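Local coordinates for protein HTPA Reductase (Selaginella moellendorffii, PDB 5U5I) that probably catalyses the NAD(P)H-dependent reduction of 4-hydroxy-tetrahydrodipicolinate to tetrahydrodipicolinate in the diaminopimelate route to lysine, at residues T158-S163 with M204-Q209. Numbering follows the deposited sequence.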
loop_
_atom_site.group_PDB
_atom_site.type_symbol
_atom_site.label_atom_id
_atom_site.label_comp_id
_atom_site.label_asym_id
_atom_site.label_seq_id
_atom_site.Cartn_x
_atom_site.Cartn_y
_atom_site.Cartn_z
ATOM N N THR B 158 -6.315 -6.243 13.148
ATOM C CA THR B 158 -7.313 -5.928 14.152
ATOM C C THR B 158 -8.244 -4.813 13.637
ATOM O O THR B 158 -7.826 -3.884 12.939
ATOM C CB THR B 158 -6.687 -5.634 15.539
ATOM O OG1 THR B 158 -7.717 -5.225 16.450
ATOM C CG2 THR B 158 -5.638 -4.547 15.482
ATOM N N GLU B 159 -9.515 -4.940 13.987
ATOM C CA GLU B 159 -10.577 -4.194 13.327
ATOM C C GLU B 159 -11.665 -3.831 14.349
ATOM O O GLU B 159 -12.054 -4.662 15.167
ATOM C CB GLU B 159 -11.095 -5.067 12.183
ATOM C CG GLU B 159 -12.186 -4.490 11.317
ATOM C CD GLU B 159 -13.569 -4.956 11.741
ATOM O OE1 GLU B 159 -14.110 -4.407 12.720
ATOM O OE2 GLU B 159 -14.120 -5.876 11.099
ATOM N N SER B 160 -12.135 -2.585 14.295
ATOM C CA SER B 160 -13.157 -2.086 15.211
ATOM C C SER B 160 -14.244 -1.284 14.491
ATOM O O SER B 160 -13.956 -0.302 13.809
ATOM C CB SER B 160 -12.526 -1.238 16.316
ATOM O OG SER B 160 -13.511 -0.749 17.207
ATOM N N HIS B 161 -15.488 -1.730 14.674
ATOM C CA HIS B 161 -16.689 -1.066 14.185
ATOM C C HIS B 161 -17.715 -1.042 15.337
ATOM O O HIS B 161 -17.532 -1.698 16.374
ATOM C CB HIS B 161 -17.282 -1.827 12.983
ATOM C CG HIS B 161 -16.550 -1.620 11.692
ATOM N ND1 HIS B 161 -15.350 -2.237 11.404
ATOM C CD2 HIS B 161 -16.861 -0.879 10.602
ATOM C CE1 HIS B 161 -14.942 -1.868 10.202
ATOM N NE2 HIS B 161 -15.844 -1.048 9.690
ATOM N N GLN B 162 -18.791 -0.285 15.142
ATOM C CA GLN B 162 -19.901 -0.255 16.098
ATOM C C GLN B 162 -20.439 -1.664 16.384
ATOM O O GLN B 162 -20.459 -2.521 15.490
ATOM C CB GLN B 162 -21.018 0.716 15.660
ATOM C CG GLN B 162 -21.795 0.378 14.386
ATOM C CD GLN B 162 -21.080 0.733 13.085
ATOM O OE1 GLN B 162 -20.150 1.546 13.052
ATOM N NE2 GLN B 162 -21.511 0.105 12.001
ATOM N N SER B 163 -20.848 -1.881 17.635
ATOM C CA SER B 163 -21.217 -3.202 18.164
ATOM C C SER B 163 -22.235 -3.992 17.324
ATOM O O SER B 163 -22.228 -5.233 17.332
ATOM C CB SER B 163 -21.778 -3.043 19.585
ATOM O OG SER B 163 -21.003 -2.127 20.346
HETATM N N MSE B 204 -8.102 0.896 20.946
HETATM C CA MSE B 204 -8.135 1.389 19.553
HETATM C C MSE B 204 -8.168 2.897 19.415
HETATM O O MSE B 204 -7.957 3.410 18.312
HETATM C CB MSE B 204 -9.305 0.778 18.771
HETATM C CG MSE B 204 -9.410 -0.745 18.837
HETATM SE SE MSE B 204 -7.933 -1.634 17.873
HETATM C CE MSE B 204 -8.394 -1.215 16.009
ATOM N N GLY B 205 -8.419 3.624 20.502
ATOM C CA GLY B 205 -8.499 5.089 20.460
ATOM C C GLY B 205 -9.752 5.656 19.794
ATOM O O GLY B 205 -9.724 6.766 19.266
ATOM N N VAL B 206 -10.854 4.909 19.832
ATOM C CA VAL B 206 -12.126 5.368 19.270
ATOM C C VAL B 206 -12.728 6.386 20.252
ATOM O O VAL B 206 -12.971 6.030 21.398
ATOM C CB VAL B 206 -13.125 4.198 19.071
ATOM C CG1 VAL B 206 -14.464 4.705 18.525
ATOM C CG2 VAL B 206 -12.550 3.133 18.145
ATOM N N PRO B 207 -12.968 7.646 19.816
ATOM C CA PRO B 207 -13.633 8.599 20.722
ATOM C C PRO B 207 -15.044 8.148 21.119
ATOM O O PRO B 207 -15.741 7.516 20.316
ATOM C CB PRO B 207 -13.703 9.894 19.895
ATOM C CG PRO B 207 -12.689 9.740 18.823
ATOM C CD PRO B 207 -12.657 8.272 18.518
ATOM N N GLU B 208 -15.461 8.470 22.341
ATOM C CA GLU B 208 -16.746 7.990 22.837
ATOM C C GLU B 208 -17.906 8.421 21.938
ATOM O O GLU B 208 -18.783 7.607 21.629
ATOM C CB GLU B 208 -17.010 8.444 24.269
ATOM C CG GLU B 208 -18.133 7.661 24.937
ATOM C CD GLU B 208 -18.523 8.236 26.271
ATOM O OE1 GLU B 208 -17.622 8.715 26.985
ATOM O OE2 GLU B 208 -19.727 8.205 26.606
ATOM N N GLN B 209 -17.895 9.684 21.505
ATOM C CA GLN B 209 -18.945 10.207 20.596
ATOM C C GLN B 209 -19.106 9.399 19.290
ATOM O O GLN B 209 -20.166 9.448 18.677
ATOM C CB GLN B 209 -18.740 11.710 20.279
ATOM C CG GLN B 209 -17.368 12.075 19.692
ATOM C CD GLN B 209 -17.316 13.426 18.982
ATOM O OE1 GLN B 209 -18.342 14.006 18.626
ATOM N NE2 GLN B 209 -16.099 13.925 18.759
#
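The selenomethionine M204 lays its side chain over T158 and S160, two residues of strand 154-161 that turn the same way. Bends at chi2 and chi3 (-69° and -70°) curl the side chain toward the strand. Its CG lies 4.0 Å from S160 CB, while SE meets T158 OG1 tip to tip at 3.9 Å. The terminal CE settles between the two strand residues, 4.1 Å from both T158 OG1 and S160 CB. No hydrogen bond crosses the contact, and T158 OG1, buried here, has no polar partner in the model. Here the loop following helix 197-202 packs on part of one face of the mixed four-stranded sheet in the C-terminal domain of this DapB-family enzyme, away from the nucleotide site. On the other face E159 and H161 pair through a hydrogen bond from H161 ND1 to E159 OE1 (2.8 Å), the N-H meeting this oxygen from above the carboxylate plane; R195 forms a salt bridge with the same oxygen. Packing thins beyond M204: V206 adds a single methyl, CG2, 4.1 Å from S160 OG, a hydroxyl hydrogen-bonded to H214. Further along, the two segments diverge, S163 and the start of the 3-10 segment at 208-209 both lying exposed.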